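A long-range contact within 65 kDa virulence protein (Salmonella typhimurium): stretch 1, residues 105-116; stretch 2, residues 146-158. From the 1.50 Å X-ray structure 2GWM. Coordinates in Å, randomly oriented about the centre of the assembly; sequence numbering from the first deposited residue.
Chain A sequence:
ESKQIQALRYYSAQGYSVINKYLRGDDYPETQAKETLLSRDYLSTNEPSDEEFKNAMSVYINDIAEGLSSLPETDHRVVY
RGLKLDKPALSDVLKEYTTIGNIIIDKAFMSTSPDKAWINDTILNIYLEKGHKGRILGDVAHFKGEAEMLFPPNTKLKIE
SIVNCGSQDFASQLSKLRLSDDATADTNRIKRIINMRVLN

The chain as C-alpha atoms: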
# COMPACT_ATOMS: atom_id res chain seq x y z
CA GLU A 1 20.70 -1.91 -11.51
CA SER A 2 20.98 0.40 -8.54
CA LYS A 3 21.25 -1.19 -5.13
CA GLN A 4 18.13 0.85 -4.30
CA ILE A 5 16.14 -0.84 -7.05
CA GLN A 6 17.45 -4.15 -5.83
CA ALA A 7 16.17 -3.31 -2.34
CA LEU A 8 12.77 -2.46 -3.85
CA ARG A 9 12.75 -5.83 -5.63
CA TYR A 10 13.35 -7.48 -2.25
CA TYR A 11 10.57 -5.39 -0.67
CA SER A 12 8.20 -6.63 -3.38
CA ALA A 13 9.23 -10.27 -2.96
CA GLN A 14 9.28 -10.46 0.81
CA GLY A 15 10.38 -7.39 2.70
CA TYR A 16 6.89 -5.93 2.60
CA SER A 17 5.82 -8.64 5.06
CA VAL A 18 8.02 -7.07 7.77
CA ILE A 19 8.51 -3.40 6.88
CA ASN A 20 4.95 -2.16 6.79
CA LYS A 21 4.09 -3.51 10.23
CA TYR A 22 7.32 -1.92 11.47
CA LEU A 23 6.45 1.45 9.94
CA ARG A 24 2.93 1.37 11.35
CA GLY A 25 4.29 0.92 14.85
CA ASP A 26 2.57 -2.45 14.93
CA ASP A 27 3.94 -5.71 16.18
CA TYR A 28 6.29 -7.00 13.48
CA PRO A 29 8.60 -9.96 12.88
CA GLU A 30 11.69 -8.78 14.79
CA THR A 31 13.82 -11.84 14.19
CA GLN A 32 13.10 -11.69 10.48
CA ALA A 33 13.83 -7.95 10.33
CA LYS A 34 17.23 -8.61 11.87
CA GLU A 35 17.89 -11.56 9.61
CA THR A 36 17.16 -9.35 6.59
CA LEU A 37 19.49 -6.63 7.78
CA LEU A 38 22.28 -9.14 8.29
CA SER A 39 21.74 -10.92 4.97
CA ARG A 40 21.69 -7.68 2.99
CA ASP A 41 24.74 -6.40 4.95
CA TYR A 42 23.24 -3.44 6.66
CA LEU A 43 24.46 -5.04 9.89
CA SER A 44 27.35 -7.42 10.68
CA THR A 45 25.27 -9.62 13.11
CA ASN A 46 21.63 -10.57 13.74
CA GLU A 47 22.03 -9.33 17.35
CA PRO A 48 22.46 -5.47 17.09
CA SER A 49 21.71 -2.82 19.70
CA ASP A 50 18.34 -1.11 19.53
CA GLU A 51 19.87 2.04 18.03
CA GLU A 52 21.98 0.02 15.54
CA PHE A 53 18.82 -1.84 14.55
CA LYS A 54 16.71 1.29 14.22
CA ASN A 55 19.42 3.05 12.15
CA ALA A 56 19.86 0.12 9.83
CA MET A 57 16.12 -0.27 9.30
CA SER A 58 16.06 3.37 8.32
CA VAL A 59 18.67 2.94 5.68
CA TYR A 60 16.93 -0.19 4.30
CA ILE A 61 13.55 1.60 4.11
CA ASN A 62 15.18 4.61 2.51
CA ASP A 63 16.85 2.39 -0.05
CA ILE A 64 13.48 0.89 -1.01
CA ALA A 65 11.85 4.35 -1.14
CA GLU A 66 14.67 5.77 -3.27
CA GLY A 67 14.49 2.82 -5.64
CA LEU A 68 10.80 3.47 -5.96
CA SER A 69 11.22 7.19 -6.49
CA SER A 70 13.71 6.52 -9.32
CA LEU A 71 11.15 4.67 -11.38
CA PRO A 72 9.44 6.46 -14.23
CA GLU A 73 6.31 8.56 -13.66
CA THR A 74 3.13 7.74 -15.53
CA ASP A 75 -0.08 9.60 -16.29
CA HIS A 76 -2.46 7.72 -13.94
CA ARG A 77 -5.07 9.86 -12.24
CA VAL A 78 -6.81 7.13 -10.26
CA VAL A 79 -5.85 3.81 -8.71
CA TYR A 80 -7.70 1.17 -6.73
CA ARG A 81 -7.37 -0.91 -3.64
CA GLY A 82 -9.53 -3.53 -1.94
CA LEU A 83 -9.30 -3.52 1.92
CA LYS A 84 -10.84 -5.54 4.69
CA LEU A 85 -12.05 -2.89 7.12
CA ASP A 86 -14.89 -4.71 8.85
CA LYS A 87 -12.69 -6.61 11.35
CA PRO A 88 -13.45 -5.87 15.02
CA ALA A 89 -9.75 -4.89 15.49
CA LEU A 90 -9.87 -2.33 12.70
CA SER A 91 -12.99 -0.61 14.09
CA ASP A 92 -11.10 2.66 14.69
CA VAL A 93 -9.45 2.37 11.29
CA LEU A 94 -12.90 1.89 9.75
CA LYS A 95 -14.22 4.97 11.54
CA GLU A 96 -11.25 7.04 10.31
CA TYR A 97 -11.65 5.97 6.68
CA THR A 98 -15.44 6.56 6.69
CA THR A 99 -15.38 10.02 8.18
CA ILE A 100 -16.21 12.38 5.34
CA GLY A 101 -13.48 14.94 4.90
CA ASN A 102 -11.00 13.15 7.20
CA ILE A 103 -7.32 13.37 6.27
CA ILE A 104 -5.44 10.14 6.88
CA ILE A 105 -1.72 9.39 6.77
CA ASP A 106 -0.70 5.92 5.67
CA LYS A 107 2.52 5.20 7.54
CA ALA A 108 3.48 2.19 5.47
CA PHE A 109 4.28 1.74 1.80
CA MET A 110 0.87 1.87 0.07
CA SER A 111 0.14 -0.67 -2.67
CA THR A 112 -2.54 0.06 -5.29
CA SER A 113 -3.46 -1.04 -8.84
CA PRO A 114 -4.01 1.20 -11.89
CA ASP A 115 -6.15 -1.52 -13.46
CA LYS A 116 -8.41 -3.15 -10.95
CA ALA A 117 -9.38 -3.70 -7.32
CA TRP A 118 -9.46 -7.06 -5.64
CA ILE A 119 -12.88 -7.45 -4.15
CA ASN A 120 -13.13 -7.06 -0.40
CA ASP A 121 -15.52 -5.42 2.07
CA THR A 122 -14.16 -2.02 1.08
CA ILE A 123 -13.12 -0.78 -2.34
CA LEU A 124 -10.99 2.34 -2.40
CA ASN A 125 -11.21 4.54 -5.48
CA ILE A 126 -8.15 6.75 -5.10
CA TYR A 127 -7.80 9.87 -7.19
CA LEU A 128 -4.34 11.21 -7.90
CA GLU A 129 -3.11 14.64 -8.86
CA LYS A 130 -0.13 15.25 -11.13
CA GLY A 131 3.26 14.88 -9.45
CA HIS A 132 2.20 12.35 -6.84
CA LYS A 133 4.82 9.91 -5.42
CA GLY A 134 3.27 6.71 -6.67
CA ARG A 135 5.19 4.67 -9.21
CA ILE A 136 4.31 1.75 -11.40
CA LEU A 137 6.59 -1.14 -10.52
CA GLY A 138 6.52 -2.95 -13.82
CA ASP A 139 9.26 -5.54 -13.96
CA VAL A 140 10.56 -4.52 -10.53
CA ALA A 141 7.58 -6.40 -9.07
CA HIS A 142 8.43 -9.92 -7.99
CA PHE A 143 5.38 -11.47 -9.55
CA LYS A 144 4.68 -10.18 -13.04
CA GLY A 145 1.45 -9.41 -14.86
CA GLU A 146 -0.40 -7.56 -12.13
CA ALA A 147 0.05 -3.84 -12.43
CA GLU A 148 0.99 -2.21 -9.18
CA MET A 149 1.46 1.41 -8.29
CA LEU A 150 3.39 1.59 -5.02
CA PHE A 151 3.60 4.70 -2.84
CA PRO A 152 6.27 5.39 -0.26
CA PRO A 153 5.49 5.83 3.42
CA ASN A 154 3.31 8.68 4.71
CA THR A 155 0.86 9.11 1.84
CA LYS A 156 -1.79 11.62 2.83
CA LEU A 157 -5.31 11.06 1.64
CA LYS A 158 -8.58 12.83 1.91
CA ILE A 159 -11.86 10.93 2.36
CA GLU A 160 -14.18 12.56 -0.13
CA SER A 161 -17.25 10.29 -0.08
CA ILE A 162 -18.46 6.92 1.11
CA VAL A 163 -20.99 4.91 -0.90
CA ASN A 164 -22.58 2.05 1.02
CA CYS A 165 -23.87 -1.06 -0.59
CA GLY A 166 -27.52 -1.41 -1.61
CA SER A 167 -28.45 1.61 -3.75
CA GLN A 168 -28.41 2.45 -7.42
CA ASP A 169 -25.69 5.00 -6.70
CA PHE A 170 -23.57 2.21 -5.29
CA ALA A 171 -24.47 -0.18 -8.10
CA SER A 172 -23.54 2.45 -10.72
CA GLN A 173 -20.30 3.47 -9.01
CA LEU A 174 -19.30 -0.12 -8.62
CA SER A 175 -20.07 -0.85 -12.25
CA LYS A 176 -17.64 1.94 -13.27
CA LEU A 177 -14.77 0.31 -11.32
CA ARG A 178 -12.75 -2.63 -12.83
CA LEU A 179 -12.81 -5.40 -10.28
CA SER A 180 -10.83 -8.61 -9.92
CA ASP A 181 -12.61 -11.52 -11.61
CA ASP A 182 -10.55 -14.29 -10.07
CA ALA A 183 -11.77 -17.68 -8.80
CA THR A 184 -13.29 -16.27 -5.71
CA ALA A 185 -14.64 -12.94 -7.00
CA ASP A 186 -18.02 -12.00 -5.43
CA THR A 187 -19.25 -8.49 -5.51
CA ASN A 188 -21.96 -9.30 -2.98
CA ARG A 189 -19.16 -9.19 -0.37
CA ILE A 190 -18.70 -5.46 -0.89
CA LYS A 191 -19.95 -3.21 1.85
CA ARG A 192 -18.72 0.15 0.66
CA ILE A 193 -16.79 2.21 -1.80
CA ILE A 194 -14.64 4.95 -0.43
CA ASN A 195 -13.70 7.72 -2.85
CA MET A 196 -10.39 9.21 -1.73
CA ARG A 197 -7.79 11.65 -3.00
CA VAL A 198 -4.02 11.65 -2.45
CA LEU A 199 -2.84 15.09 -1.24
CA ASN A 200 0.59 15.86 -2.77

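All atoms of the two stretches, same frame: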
# COMPACT_ATOMS: atom_id res chain seq x y z
N ILE A 105 -3.10 9.62 7.18
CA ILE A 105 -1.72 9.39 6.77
C ILE A 105 -1.50 7.89 6.85
O ILE A 105 -1.72 7.28 7.89
CB ILE A 105 -0.72 10.07 7.70
CG1 ILE A 105 -0.96 11.57 7.70
CG2 ILE A 105 0.69 9.76 7.25
CD1 ILE A 105 -0.13 12.35 8.54
N ASP A 106 -1.12 7.32 5.73
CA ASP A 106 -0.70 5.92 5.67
C ASP A 106 0.79 5.84 5.98
O ASP A 106 1.61 6.29 5.18
CB ASP A 106 -0.98 5.29 4.30
CG ASP A 106 -0.81 3.76 4.31
OD1 ASP A 106 0.01 3.27 5.11
OD2 ASP A 106 -1.48 3.04 3.54
N LYS A 107 1.12 5.26 7.12
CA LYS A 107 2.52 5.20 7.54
C LYS A 107 3.41 4.21 6.81
O LYS A 107 4.62 4.30 6.89
CB LYS A 107 2.59 4.91 9.02
CG LYS A 107 2.02 6.10 9.84
CD LYS A 107 2.25 5.87 11.31
CE LYS A 107 1.50 6.90 12.14
NZ LYS A 107 2.12 8.30 12.13
N ALA A 108 2.81 3.26 6.15
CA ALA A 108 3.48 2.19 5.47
C ALA A 108 3.64 2.54 3.98
O ALA A 108 3.02 3.48 3.46
CB ALA A 108 2.64 0.91 5.62
N PHE A 109 4.37 1.70 3.25
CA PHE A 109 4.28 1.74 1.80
C PHE A 109 2.83 1.39 1.45
O PHE A 109 2.22 0.55 2.11
CB PHE A 109 5.24 0.76 1.19
CG PHE A 109 6.69 1.18 1.24
CD1 PHE A 109 7.26 1.84 0.19
CD2 PHE A 109 7.46 0.94 2.35
CE1 PHE A 109 8.59 2.20 0.22
CE2 PHE A 109 8.79 1.32 2.40
CZ PHE A 109 9.31 1.99 1.37
N MET A 110 2.30 2.04 0.45
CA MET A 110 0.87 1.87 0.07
C MET A 110 0.79 1.25 -1.32
O MET A 110 1.24 1.84 -2.28
CB MET A 110 0.10 3.18 0.14
CG MET A 110 -1.42 2.97 -0.11
SD MET A 110 -2.27 4.56 -0.10
CE MET A 110 -1.91 5.26 -1.65
N SER A 111 0.27 0.03 -1.41
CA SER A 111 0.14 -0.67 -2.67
C SER A 111 -1.26 -0.48 -3.27
O SER A 111 -2.25 -0.60 -2.56
CB SER A 111 0.37 -2.15 -2.45
OG SER A 111 0.22 -2.86 -3.63
N THR A 112 -1.29 -0.20 -4.55
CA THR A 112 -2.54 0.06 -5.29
C THR A 112 -2.39 -0.53 -6.70
O THR A 112 -1.31 -0.93 -7.09
CB THR A 112 -2.81 1.57 -5.44
OG1 THR A 112 -1.89 2.17 -6.37
CG2 THR A 112 -2.79 2.28 -4.13
N SER A 113 -3.51 -0.62 -7.45
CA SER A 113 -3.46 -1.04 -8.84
C SER A 113 -4.04 0.02 -9.75
O SER A 113 -5.08 0.59 -9.39
CB SER A 113 -4.23 -2.33 -9.00
OG SER A 113 -4.46 -2.54 -10.39
N PRO A 114 -3.43 0.28 -10.92
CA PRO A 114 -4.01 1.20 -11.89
C PRO A 114 -5.15 0.59 -12.63
O PRO A 114 -5.87 1.34 -13.28
CB PRO A 114 -2.86 1.46 -12.88
CG PRO A 114 -2.05 0.26 -12.82
CD PRO A 114 -2.18 -0.32 -11.41
N ASP A 115 -5.32 -0.74 -12.51
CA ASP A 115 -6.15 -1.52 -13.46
C ASP A 115 -7.37 -2.05 -12.81
O ASP A 115 -8.41 -2.08 -13.45
CB ASP A 115 -5.39 -2.75 -13.99
CG ASP A 115 -4.30 -2.40 -14.97
OD1 ASP A 115 -4.16 -1.20 -15.37
OD2 ASP A 115 -3.61 -3.35 -15.37
N LYS A 116 -7.27 -2.52 -11.58
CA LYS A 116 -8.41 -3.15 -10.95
C LYS A 116 -8.30 -3.24 -9.44
O LYS A 116 -7.23 -3.17 -8.87
CB LYS A 116 -8.55 -4.55 -11.53
CG LYS A 116 -7.56 -5.52 -10.94
CD LYS A 116 -7.75 -6.88 -11.56
CE LYS A 116 -6.60 -7.30 -12.48
NZ LYS A 116 -6.85 -8.69 -13.04
N GLU A 146 0.61 -8.23 -12.93
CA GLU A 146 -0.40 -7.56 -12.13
C GLU A 146 0.16 -6.19 -11.86
O GLU A 146 1.14 -6.04 -11.12
CB GLU A 146 -0.77 -8.34 -10.84
CG GLU A 146 0.38 -8.74 -9.89
CD GLU A 146 0.71 -10.26 -9.89
OE1 GLU A 146 0.99 -10.86 -10.97
OE2 GLU A 146 0.71 -10.85 -8.78
N ALA A 147 -0.36 -5.22 -12.59
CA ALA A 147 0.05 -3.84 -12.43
C ALA A 147 -0.06 -3.41 -11.00
O ALA A 147 -1.01 -3.73 -10.30
CB ALA A 147 -0.75 -2.91 -13.33
N GLU A 148 0.97 -2.70 -10.55
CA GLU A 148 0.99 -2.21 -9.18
C GLU A 148 1.60 -0.85 -9.19
O GLU A 148 2.71 -0.68 -9.70
CB GLU A 148 1.79 -3.16 -8.31
CG GLU A 148 1.83 -2.75 -6.86
CD GLU A 148 2.46 -3.81 -5.97
OE1 GLU A 148 3.02 -4.83 -6.50
OE2 GLU A 148 2.41 -3.58 -4.74
N MET A 149 0.91 0.10 -8.57
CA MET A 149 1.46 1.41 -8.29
C MET A 149 1.73 1.46 -6.79
O MET A 149 0.81 1.31 -5.97
CB MET A 149 0.46 2.52 -8.63
CG MET A 149 0.95 3.81 -8.11
SD MET A 149 0.33 5.22 -8.98
CE MET A 149 1.63 4.99 -10.05
N LEU A 150 3.00 1.59 -6.40
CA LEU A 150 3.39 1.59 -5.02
C LEU A 150 3.73 3.04 -4.64
O LEU A 150 4.33 3.78 -5.41
CB LEU A 150 4.64 0.70 -4.82
CG LEU A 150 5.03 0.49 -3.37
CD1 LEU A 150 4.09 -0.36 -2.66
CD2 LEU A 150 6.40 -0.20 -3.34
N PHE A 151 3.33 3.42 -3.43
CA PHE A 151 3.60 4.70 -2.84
C PHE A 151 4.52 4.52 -1.65
O PHE A 151 4.38 3.58 -0.90
CB PHE A 151 2.28 5.33 -2.35
CG PHE A 151 1.34 5.76 -3.46
CD1 PHE A 151 1.28 7.06 -3.89
CD2 PHE A 151 0.56 4.83 -4.11
CE1 PHE A 151 0.43 7.45 -4.91
CE2 PHE A 151 -0.25 5.20 -5.12
CZ PHE A 151 -0.32 6.50 -5.52
N PRO A 152 5.43 5.47 -1.45
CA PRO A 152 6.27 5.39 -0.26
C PRO A 152 5.52 5.74 0.98
O PRO A 152 4.36 6.19 0.92
CB PRO A 152 7.36 6.44 -0.53
CG PRO A 152 6.65 7.48 -1.34
CD PRO A 152 5.71 6.66 -2.23
N PRO A 153 6.14 5.52 2.14
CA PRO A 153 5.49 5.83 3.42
C PRO A 153 4.99 7.26 3.55
O PRO A 153 5.59 8.17 2.99
CB PRO A 153 6.60 5.55 4.44
CG PRO A 153 7.43 4.58 3.80
CD PRO A 153 7.48 4.95 2.35
N ASN A 154 3.89 7.42 4.32
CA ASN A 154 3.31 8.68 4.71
C ASN A 154 2.50 9.34 3.61
O ASN A 154 2.39 10.56 3.58
CB ASN A 154 4.32 9.66 5.29
CG ASN A 154 5.12 9.05 6.37
OD1 ASN A 154 4.55 8.40 7.26
ND2 ASN A 154 6.45 9.23 6.31
N THR A 155 1.87 8.54 2.76
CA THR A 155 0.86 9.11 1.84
C THR A 155 -0.28 9.71 2.62
O THR A 155 -0.81 9.10 3.53
CB THR A 155 0.30 8.04 0.89
OG1 THR A 155 1.34 7.31 0.21
CG2 THR A 155 -0.57 8.65 -0.15
N LYS A 156 -0.65 10.94 2.25
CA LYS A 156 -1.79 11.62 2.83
C LYS A 156 -2.97 11.52 1.86
O LYS A 156 -2.86 11.84 0.69
CB LYS A 156 -1.48 13.07 3.05
CG LYS A 156 -2.38 13.78 3.99
CD LYS A 156 -1.93 15.20 4.18
CE LYS A 156 -0.70 15.37 5.06
NZ LYS A 156 -0.26 16.85 5.15
N LEU A 157 -4.09 11.13 2.41
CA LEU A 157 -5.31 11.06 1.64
C LEU A 157 -6.50 11.65 2.32
O LEU A 157 -6.70 11.53 3.52
CB LEU A 157 -5.65 9.65 1.38
CG LEU A 157 -4.53 8.79 0.79
CD1 LEU A 157 -4.04 8.02 1.90
CD2 LEU A 157 -5.00 7.89 -0.30
N LYS A 158 -7.31 12.23 1.49
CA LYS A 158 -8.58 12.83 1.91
C LYS A 158 -9.75 11.90 1.56
O LYS A 158 -9.80 11.36 0.47
CB LYS A 158 -8.78 14.14 1.21
CG LYS A 158 -10.04 14.74 1.63
CD LYS A 158 -10.31 16.04 0.96
CE LYS A 158 -11.53 16.71 1.63
NZ LYS A 158 -11.83 18.07 1.11
O HOH W 1 6.02 6.19 8.11
O HOH W 2 3.88 9.59 9.63
O HOH W 3 2.02 5.61 2.24
O HOH W 4 -3.36 -4.83 -11.05
O HOH W 5 -3.15 -5.71 -13.75

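The two stretches pair as antiparallel strands, 110-112 against 149-151, with an angle of 163° between their N-to-C directions and an axis separation of 4.7 Å. Three residues of the first stretch have the most surface covered by the second: M110 (106 Å²), F109 (75 Å²) and I105 (70 Å²).

M110 is held at both ends of its peptide frame. M110 N donates to F151 O (2.9 Å, 163° at the hydrogen) and M110 O accepts from F151 N (2.9 Å, 157°), the closed pair expected of a hydrogen-bonded antiparallel bridge. Both side chains therefore leave the sheet on the same face. In the methionine chi1 and chi2 are t and chi3 is p (78°), and M110 CE lies 3.8 Å from the centroid of the F151 ring, 24° off its normal, which identifies a CH-pi contact over the face. M110 CE also lies 3.9 Å from T155 CG2. T112 repeats the pairing with M149 and adds its hydroxyl: T112 OG1 donates to M149 O at 2.9 Å, so that M149 O receives both the side chain and T112 N (3.0 Å).

F109 precedes the strand, and its ring packs against P153. P153 CD sits 3.6 Å from the centroid of the F109 ring, only 10° off the normal, so P153 CD stands almost directly over one face of the ring, a CH-pi contact. The backbone follows suit, with F109 CA 3.3 Å from F151 O in a CA-H...O contact.

I105 makes no hydrogen bond across the contact; it meets the second stretch through I105 CG2, 3.8 Å from N154 CA, and through a CA-H...O contact from I105 CA to T155 O (3.4 Å). T155 O also accepts from D106 N (2.8 Å, 166°).

On the other face from M110, S111 OG donates to E148 OE2 at 2.6 Å, a short bond to a carboxylate whose extended side chain reaches back to the strand.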